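Local coordinates for protein aminopeptidase YwaD (Bacillus subtilis, PDB 6HC6) that removes amino acids one at a time from the N-terminus of peptides, arginine, lysine and leucine among them, using two zinc ions bound in its active site, at residues Phe92-Arg97 with Gly297-Ser302; Arg62-Ala67 with His250-Pro255; Ile358-Leu363 with Gly419-Ala424. One frame throughout, in Å; residues are numbered along the deposited sequence.

How the contacts relate
Contacts 1 and 2 are neighbours, their centres about 11 Å apart, and they touch where CD1 of Ile94 packs 3.7 Å from CA of Gly65. Their segments alternate along the chain: 62-67, 92-97, 250-255, 297-302. Two early segments thus pack on two later ones, contact 2 at the zinc site itself and contact 1 further out, about 13 Å from the Leu299 side chain to a zinc ion. Contact 3 follows in series, its centre about 32 Å from that of contact 1 and about 29 Å from that of contact 2. Each contact includes or adjoins a strand of the same eight-stranded mixed sheet: edge strands 86-93 (contact 1) and 363-367 (contact 3), and inner strand 244-250 (contact 2).

Contact 1: residues Phe92-Arg97 with Gly297-Ser302; sequences FNIPDR and GLLGSS
Phe92 and Leu299 meet where the last part of strand 86-93, at the edge of the eight-stranded sheet of this M28 peptidase, is covered by the first turn of helix 299-306. Beyond Phe92 the chain leaves for the second sheet, which holds strands of the PA domain, and it runs beside the returning chain, with backbone bonds from Phe92 to Ser227 and from Ile94 to Gln225.

The aromatic packing comes first. CB of Phe92 is directed toward the helix start, and CG lies between its own backbone N and carbonyl carbon (chi1 54°). CZ comes to 3.3 Å from CA of Gly300, where the lack of a side chain lets the ring close in on the backbone. CE2 lies 4.0 Å from CB of Leu299, and the carbonyl O of Leu299 sits over one ring face. The ring of His303 meets this ring too, their planes about 25° apart. An alanine in place of Phe92 would probably open a gap beside Gly300 and leave the His303 ring without its aromatic partner.

The aliphatic packing gathers on one methyl. CD1 of Leu299 meets CD of Pro95 tip to tip at 3.6 Å, and CG2 of Ile94 at 3.9 Å, with the Ile94 and Leu299 side chains crossing at about a right angle.

The polar part is internal to the helix start. Leu298 is the N-cap residue, and its carbonyl O takes two bonds from opposite faces of its plane: one from Ser302 N, the other from Ser302 OG, 2.9 Å away and 38° out of that plane.

Contact 2: residues Arg62-Ala67 with His250-Pro255; sequences RIAGTA and HYDSVP. With ZN (zinc ion), chain D.
Two torsions set up the grip between Arg62 and the 250-255 loop, where it meets Tyr251 and Ser253. The arginine chain bends at chi3 (-55°), which brings NE round to the carbonyl of Tyr251; chi1 of Ser253 (72°) puts OG between its own backbone N and carbonyl carbon, facing the backbone of Arg62. Arg62 N gives OG a nearly straight bond, 2.9 Å long with 175° at the hydrogen, and OG also bonds Ser257 O. In return Ser253 N donates to Arg62 O, again at 2.9 Å, from above the carbonyl plane.

Further out, Arg62 NE reaches Tyr251 O at 2.7 Å, with the acceptor close to the guanidinium plane. CB of Ser253 lies over one face of that group. The guanidinium nitrogens are held as well by Pro258 O on NH1 and by Gly259 O and a water on NH2; this water joins the carbonyls of His250 and Asp252. So many fixed acceptors should keep the guanidinium from rotating.

The His-x-Asp motif of the M28 peptidases begins on the last residue of strand 244-250 and runs into this loop. NE2 of His250 binds a zinc ion at 2.2 Å, alongside Asp262, Asp323 and two waters. From the second shell Asp252 holds the imidazole: OD1 accepts from His250 ND1 at 3.0 Å, while OD2 is bonded by Glu295 N, whose own side chain binds the other zinc ion.

A second water links Ala64 N, Asp252 OD2 and Ser253 O. Beside it, CA of Ile63 makes a CH...O contact of 3.5 Å with Ser253 O. The Ile63 side chain crosses Pro255 at about a right angle, its CD1 3.7 Å from CB of the proline.

Contact 3: residues Ile358-Leu363 with Gly419-Ala424; sequences IGFDSL and GDLVTA
Leu421 points from helix 412-430 into the loop of residues 358-363, and each of its side-chain carbons finds a neighbour there. CB starts 4.1 Å from CD1 of Ile358. The first torsion sets CG anti to the backbone N (chi1 -178°), which carries it outward from the helix to 4.2 Å from CD2 of Phe360; the two side chains cross at about a right angle. At the fork the methyls part company. CD1 goes to CD1 of Leu363, 3.9 Å away, and CD2 comes back to CD1 of Ile358, also at 3.9 Å.

The loop that receives this leucine closes a beta-alpha-beta crossover: strand 334-339, helix 346-358 and the edge strand 363-367, which lies parallel to the first in the peptidase sheet. Gly359, with its positive phi, takes the chain out of the helix. Helix 412-430 packs against the same unit, since Leu421 also touches Ala355 and Ala424 touches Ala354.

Ile358 spreads its two branches over the helix. CD1 lies 3.7 Å from CA of Leu421, against the backbone itself, while CG2 rests 4.1 Å from CB of Ala424, three residues, not quite a turn, further along. Within its own segment the Phe360 ring has Ser362 N 4.0 Å above its plane, over its centre, and CD1 of Leu363 at its edge, in plane. Leu363 in turn packs on Leu335 and Val337 of strand 334-339.

The carboxylate of Asp420 is held by Gln416, one turn back in the same helix, through OD2. On the helix backbone, Gly419 O accepts from both Thr423 N and Thr423 OG1, which approach it from opposite faces of its plane.

Contact 1: residues Phe92-Arg97 with Gly297-Ser302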
# COMPACT_ATOMS: atom_id res chain seq x y z
N PHE A 92 4.59 -7.98 -13.86
CA PHE A 92 4.98 -6.65 -14.34
C PHE A 92 6.29 -6.24 -13.69
O PHE A 92 6.59 -6.63 -12.56
CB PHE A 92 3.89 -5.61 -14.06
CG PHE A 92 3.48 -5.53 -12.62
CD1 PHE A 92 2.49 -6.38 -12.11
CD2 PHE A 92 4.05 -4.59 -11.77
CE1 PHE A 92 2.10 -6.30 -10.77
CE2 PHE A 92 3.66 -4.50 -10.42
CZ PHE A 92 2.70 -5.36 -9.92
N ASN A 93 7.06 -5.43 -14.41
CA ASN A 93 8.33 -4.94 -13.89
C ASN A 93 8.10 -3.84 -12.86
O ASN A 93 7.15 -3.05 -12.96
CB ASN A 93 9.22 -4.41 -15.01
CG ASN A 93 9.57 -5.47 -16.04
OD1 ASN A 93 9.50 -6.67 -15.77
ND2 ASN A 93 9.97 -5.03 -17.22
N ILE A 94 8.98 -3.78 -11.87
CA ILE A 94 8.93 -2.70 -10.88
C ILE A 94 10.34 -2.13 -10.73
O ILE A 94 11.30 -2.72 -11.25
CB ILE A 94 8.38 -3.19 -9.53
CG1 ILE A 94 9.34 -4.20 -8.89
CG2 ILE A 94 6.96 -3.74 -9.66
CD1 ILE A 94 8.90 -4.65 -7.51
N PRO A 95 10.51 -0.98 -10.06
CA PRO A 95 11.85 -0.38 -9.98
C PRO A 95 12.86 -1.24 -9.24
O PRO A 95 12.52 -2.15 -8.48
CB PRO A 95 11.60 0.93 -9.22
CG PRO A 95 10.18 1.25 -9.49
CD PRO A 95 9.48 -0.08 -9.52
N ASP A 96 14.13 -0.93 -9.47
CA ASP A 96 15.20 -1.54 -8.71
C ASP A 96 14.98 -1.31 -7.22
O ASP A 96 14.41 -0.30 -6.79
CB ASP A 96 16.56 -0.98 -9.11
CG ASP A 96 16.91 -1.24 -10.57
OD1 ASP A 96 16.34 -2.18 -11.17
OD2 ASP A 96 17.77 -0.51 -11.11
N ARG A 97 15.42 -2.28 -6.43
CA ARG A 97 15.29 -2.23 -4.98
C ARG A 97 16.66 -1.89 -4.40
O ARG A 97 17.66 -2.53 -4.75
CB ARG A 97 14.79 -3.57 -4.44
CG ARG A 97 14.72 -3.64 -2.92
CD ARG A 97 13.99 -4.90 -2.47
NE ARG A 97 14.26 -6.05 -3.35
CZ ARG A 97 15.11 -7.03 -3.07
NH1 ARG A 97 15.79 -7.02 -1.93
NH2 ARG A 97 15.28 -8.03 -3.93
N GLY A 297 3.53 2.60 -4.83
CA GLY A 297 2.81 3.61 -5.58
C GLY A 297 1.76 3.00 -6.50
O GLY A 297 1.62 3.43 -7.65
N LEU A 298 1.01 2.01 -6.01
CA LEU A 298 -0.10 1.43 -6.75
C LEU A 298 0.38 0.76 -8.03
O LEU A 298 -0.29 0.81 -9.06
CB LEU A 298 -1.17 2.48 -7.08
CG LEU A 298 -1.50 3.48 -5.98
CD1 LEU A 298 -2.67 4.38 -6.38
CD2 LEU A 298 -1.81 2.71 -4.68
N LEU A 299 1.56 0.13 -7.99
CA LEU A 299 2.15 -0.31 -9.26
C LEU A 299 1.36 -1.45 -9.88
O LEU A 299 1.26 -1.53 -11.12
CB LEU A 299 3.60 -0.74 -9.05
CG LEU A 299 4.51 0.40 -8.60
CD1 LEU A 299 5.97 -0.06 -8.63
CD2 LEU A 299 4.32 1.66 -9.45
N GLY A 300 0.80 -2.34 -9.07
CA GLY A 300 0.06 -3.47 -9.60
C GLY A 300 -1.30 -3.07 -10.14
O GLY A 300 -1.69 -3.50 -11.22
N SER A 301 -2.04 -2.25 -9.38
CA SER A 301 -3.34 -1.81 -9.89
C SER A 301 -3.18 -0.87 -11.09
O SER A 301 -3.99 -0.92 -12.03
CB SER A 301 -4.16 -1.16 -8.77
OG SER A 301 -3.42 -0.11 -8.18
N SER A 302 -2.14 -0.03 -11.09
CA SER A 302 -1.90 0.80 -12.27
C SER A 302 -1.61 -0.05 -13.49
O SER A 302 -2.15 0.19 -14.58
CB SER A 302 -0.73 1.76 -12.01
OG SER A 302 -1.09 2.74 -11.04

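Contact 2: residues Arg62-Ala67 with His250-Pro255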
# COMPACT_ATOMS: atom_id res chain seq x y z
N ARG A 62 6.00 -8.83 3.26
CA ARG A 62 5.85 -9.20 1.85
C ARG A 62 6.25 -8.00 1.00
O ARG A 62 5.41 -7.34 0.38
CB ARG A 62 4.42 -9.66 1.57
CG ARG A 62 4.03 -10.86 2.45
CD ARG A 62 2.54 -11.18 2.36
NE ARG A 62 1.70 -10.02 2.66
CZ ARG A 62 1.50 -9.56 3.89
NH1 ARG A 62 2.08 -10.17 4.92
NH2 ARG A 62 0.73 -8.49 4.09
N ILE A 63 7.54 -7.70 1.00
CA ILE A 63 8.04 -6.53 0.30
C ILE A 63 7.93 -6.75 -1.20
O ILE A 63 8.30 -7.82 -1.71
CB ILE A 63 9.49 -6.24 0.71
CG1 ILE A 63 9.58 -5.89 2.20
CG2 ILE A 63 10.07 -5.14 -0.12
CD1 ILE A 63 10.99 -6.04 2.73
N ALA A 64 7.40 -5.74 -1.90
CA ALA A 64 7.24 -5.85 -3.35
C ALA A 64 8.52 -6.31 -4.03
O ALA A 64 9.61 -5.77 -3.78
CB ALA A 64 6.81 -4.49 -3.92
N GLY A 65 8.38 -7.30 -4.91
CA GLY A 65 9.51 -7.83 -5.65
C GLY A 65 10.28 -8.94 -4.96
O GLY A 65 11.14 -9.57 -5.59
N THR A 66 10.00 -9.22 -3.70
CA THR A 66 10.83 -10.17 -2.98
C THR A 66 10.23 -11.57 -3.02
O THR A 66 9.07 -11.77 -3.38
CB THR A 66 11.03 -9.73 -1.52
OG1 THR A 66 9.77 -9.79 -0.84
CG2 THR A 66 11.57 -8.32 -1.46
N ALA A 67 11.05 -12.54 -2.64
CA ALA A 67 10.60 -13.92 -2.58
C ALA A 67 9.35 -14.08 -1.72
O ALA A 67 8.48 -14.90 -2.03
CB ALA A 67 11.74 -14.80 -2.07
N HIS A 250 -4.52 -5.24 -1.94
CA HIS A 250 -3.09 -5.45 -2.19
C HIS A 250 -2.52 -6.40 -1.15
O HIS A 250 -2.90 -6.38 0.02
CB HIS A 250 -2.33 -4.12 -2.22
CG HIS A 250 -2.10 -3.46 -0.88
ND1 HIS A 250 -0.97 -3.68 -0.12
CD2 HIS A 250 -2.80 -2.49 -0.23
CE1 HIS A 250 -1.01 -2.94 0.97
NE2 HIS A 250 -2.10 -2.18 0.92
N TYR A 251 -1.59 -7.25 -1.59
CA TYR A 251 -1.07 -8.29 -0.72
C TYR A 251 0.40 -8.07 -0.38
O TYR A 251 1.00 -8.91 0.30
CB TYR A 251 -1.30 -9.67 -1.34
CG TYR A 251 -0.47 -9.96 -2.57
CD1 TYR A 251 -0.85 -9.50 -3.83
CD2 TYR A 251 0.68 -10.71 -2.48
CE1 TYR A 251 -0.09 -9.75 -4.95
CE2 TYR A 251 1.46 -10.99 -3.61
CZ TYR A 251 1.07 -10.50 -4.84
OH TYR A 251 1.81 -10.75 -5.96
N ASP A 252 0.98 -6.94 -0.79
CA ASP A 252 2.33 -6.62 -0.34
C ASP A 252 2.29 -5.77 0.93
O ASP A 252 1.24 -5.23 1.31
CB ASP A 252 3.11 -5.90 -1.43
CG ASP A 252 2.56 -4.51 -1.74
OD1 ASP A 252 1.33 -4.39 -1.91
OD2 ASP A 252 3.37 -3.56 -1.85
N SER A 253 3.44 -5.66 1.59
CA SER A 253 3.56 -4.84 2.79
C SER A 253 4.89 -4.09 2.74
O SER A 253 5.75 -4.38 1.90
CB SER A 253 3.47 -5.67 4.08
OG SER A 253 4.63 -6.45 4.26
N VAL A 254 5.05 -3.12 3.63
CA VAL A 254 6.28 -2.31 3.67
C VAL A 254 7.37 -3.08 4.41
O VAL A 254 7.07 -3.99 5.20
CB VAL A 254 6.05 -0.93 4.31
CG1 VAL A 254 4.94 -0.15 3.58
CG2 VAL A 254 5.73 -1.08 5.80
N PRO A 255 8.64 -2.77 4.16
CA PRO A 255 9.73 -3.48 4.85
C PRO A 255 9.56 -3.44 6.37
O PRO A 255 9.12 -2.45 6.94
CB PRO A 255 10.98 -2.71 4.41
CG PRO A 255 10.65 -2.22 3.05
CD PRO A 255 9.16 -1.87 3.11
ZN ZN D . -2.68 -0.62 2.29
O HOH W 1 -0.80 -6.84 2.16
O HOH W 2 5.91 -3.68 -0.70
O HOH W 3 -2.99 1.19 3.08
O HOH W 4 -0.97 0.40 1.75

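Contact 3: residues Ile358-Leu363 with Gly419-Ala424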
# COMPACT_ATOMS: atom_id res chain seq x y z
N ILE A 358 -28.19 -4.74 6.90
CA ILE A 358 -27.59 -5.48 8.01
C ILE A 358 -27.58 -4.70 9.31
O ILE A 358 -27.12 -5.22 10.33
CB ILE A 358 -26.15 -5.94 7.67
CG1 ILE A 358 -25.20 -4.74 7.62
CG2 ILE A 358 -26.15 -6.72 6.36
CD1 ILE A 358 -23.76 -5.11 7.31
N GLY A 359 -28.09 -3.47 9.32
CA GLY A 359 -28.08 -2.65 10.52
C GLY A 359 -26.69 -2.31 11.00
O GLY A 359 -26.25 -2.81 12.04
N PHE A 360 -25.98 -1.46 10.25
CA PHE A 360 -24.64 -0.99 10.59
C PHE A 360 -24.65 0.53 10.47
O PHE A 360 -24.89 1.07 9.38
CB PHE A 360 -23.59 -1.64 9.67
CG PHE A 360 -22.19 -1.12 9.86
CD1 PHE A 360 -21.50 -1.37 11.04
CD2 PHE A 360 -21.56 -0.39 8.86
CE1 PHE A 360 -20.21 -0.90 11.22
CE2 PHE A 360 -20.26 0.08 9.03
CZ PHE A 360 -19.59 -0.18 10.21
N ASP A 361 -24.43 1.24 11.58
CA ASP A 361 -24.60 2.70 11.60
C ASP A 361 -23.29 3.47 11.61
O ASP A 361 -23.31 4.70 11.65
CB ASP A 361 -25.44 3.13 12.81
CG ASP A 361 -26.93 2.99 12.58
OD1 ASP A 361 -27.38 3.02 11.41
OD2 ASP A 361 -27.66 2.86 13.59
N SER A 362 -22.14 2.78 11.56
CA SER A 362 -20.83 3.41 11.62
C SER A 362 -20.11 3.37 10.27
O SER A 362 -18.88 3.19 10.21
CB SER A 362 -19.96 2.79 12.71
OG SER A 362 -20.64 2.76 13.97
N LEU A 363 -20.86 3.56 9.19
CA LEU A 363 -20.32 3.69 7.85
C LEU A 363 -20.28 5.16 7.47
O LEU A 363 -21.29 5.87 7.60
CB LEU A 363 -21.18 2.90 6.85
CG LEU A 363 -20.56 2.63 5.47
CD1 LEU A 363 -19.46 1.61 5.60
CD2 LEU A 363 -21.62 2.16 4.48
N GLY A 419 -16.20 -7.59 6.77
CA GLY A 419 -16.54 -8.62 5.81
C GLY A 419 -18.04 -8.69 5.53
O GLY A 419 -18.46 -8.79 4.37
N ASP A 420 -18.85 -8.65 6.58
CA ASP A 420 -20.30 -8.70 6.39
C ASP A 420 -20.80 -7.48 5.62
O ASP A 420 -21.67 -7.60 4.75
CB ASP A 420 -21.02 -8.82 7.73
CG ASP A 420 -20.93 -10.22 8.31
OD1 ASP A 420 -20.86 -11.19 7.52
OD2 ASP A 420 -20.94 -10.36 9.55
N LEU A 421 -20.23 -6.30 5.90
CA LEU A 421 -20.69 -5.09 5.22
C LEU A 421 -20.33 -5.12 3.74
O LEU A 421 -21.19 -4.89 2.88
CB LEU A 421 -20.12 -3.85 5.90
CG LEU A 421 -20.52 -2.46 5.39
CD1 LEU A 421 -19.75 -2.03 4.12
CD2 LEU A 421 -22.02 -2.37 5.16
N VAL A 422 -19.06 -5.36 3.41
CA VAL A 422 -18.66 -5.30 2.01
C VAL A 422 -19.22 -6.49 1.24
O VAL A 422 -19.53 -6.37 0.04
CB VAL A 422 -17.13 -5.22 1.89
CG1 VAL A 422 -16.73 -4.98 0.44
CG2 VAL A 422 -16.57 -4.11 2.79
N THR A 423 -19.39 -7.64 1.90
CA THR A 423 -20.02 -8.77 1.20
C THR A 423 -21.46 -8.44 0.83
O THR A 423 -21.91 -8.74 -0.28
CB THR A 423 -19.96 -10.03 2.06
OG1 THR A 423 -18.60 -10.44 2.21
CG2 THR A 423 -20.73 -11.17 1.39
N ALA A 424 -22.19 -7.79 1.74
CA ALA A 424 -23.56 -7.41 1.43
C ALA A 424 -23.59 -6.32 0.37
O ALA A 424 -24.52 -6.28 -0.44
CB ALA A 424 -24.28 -6.94 2.70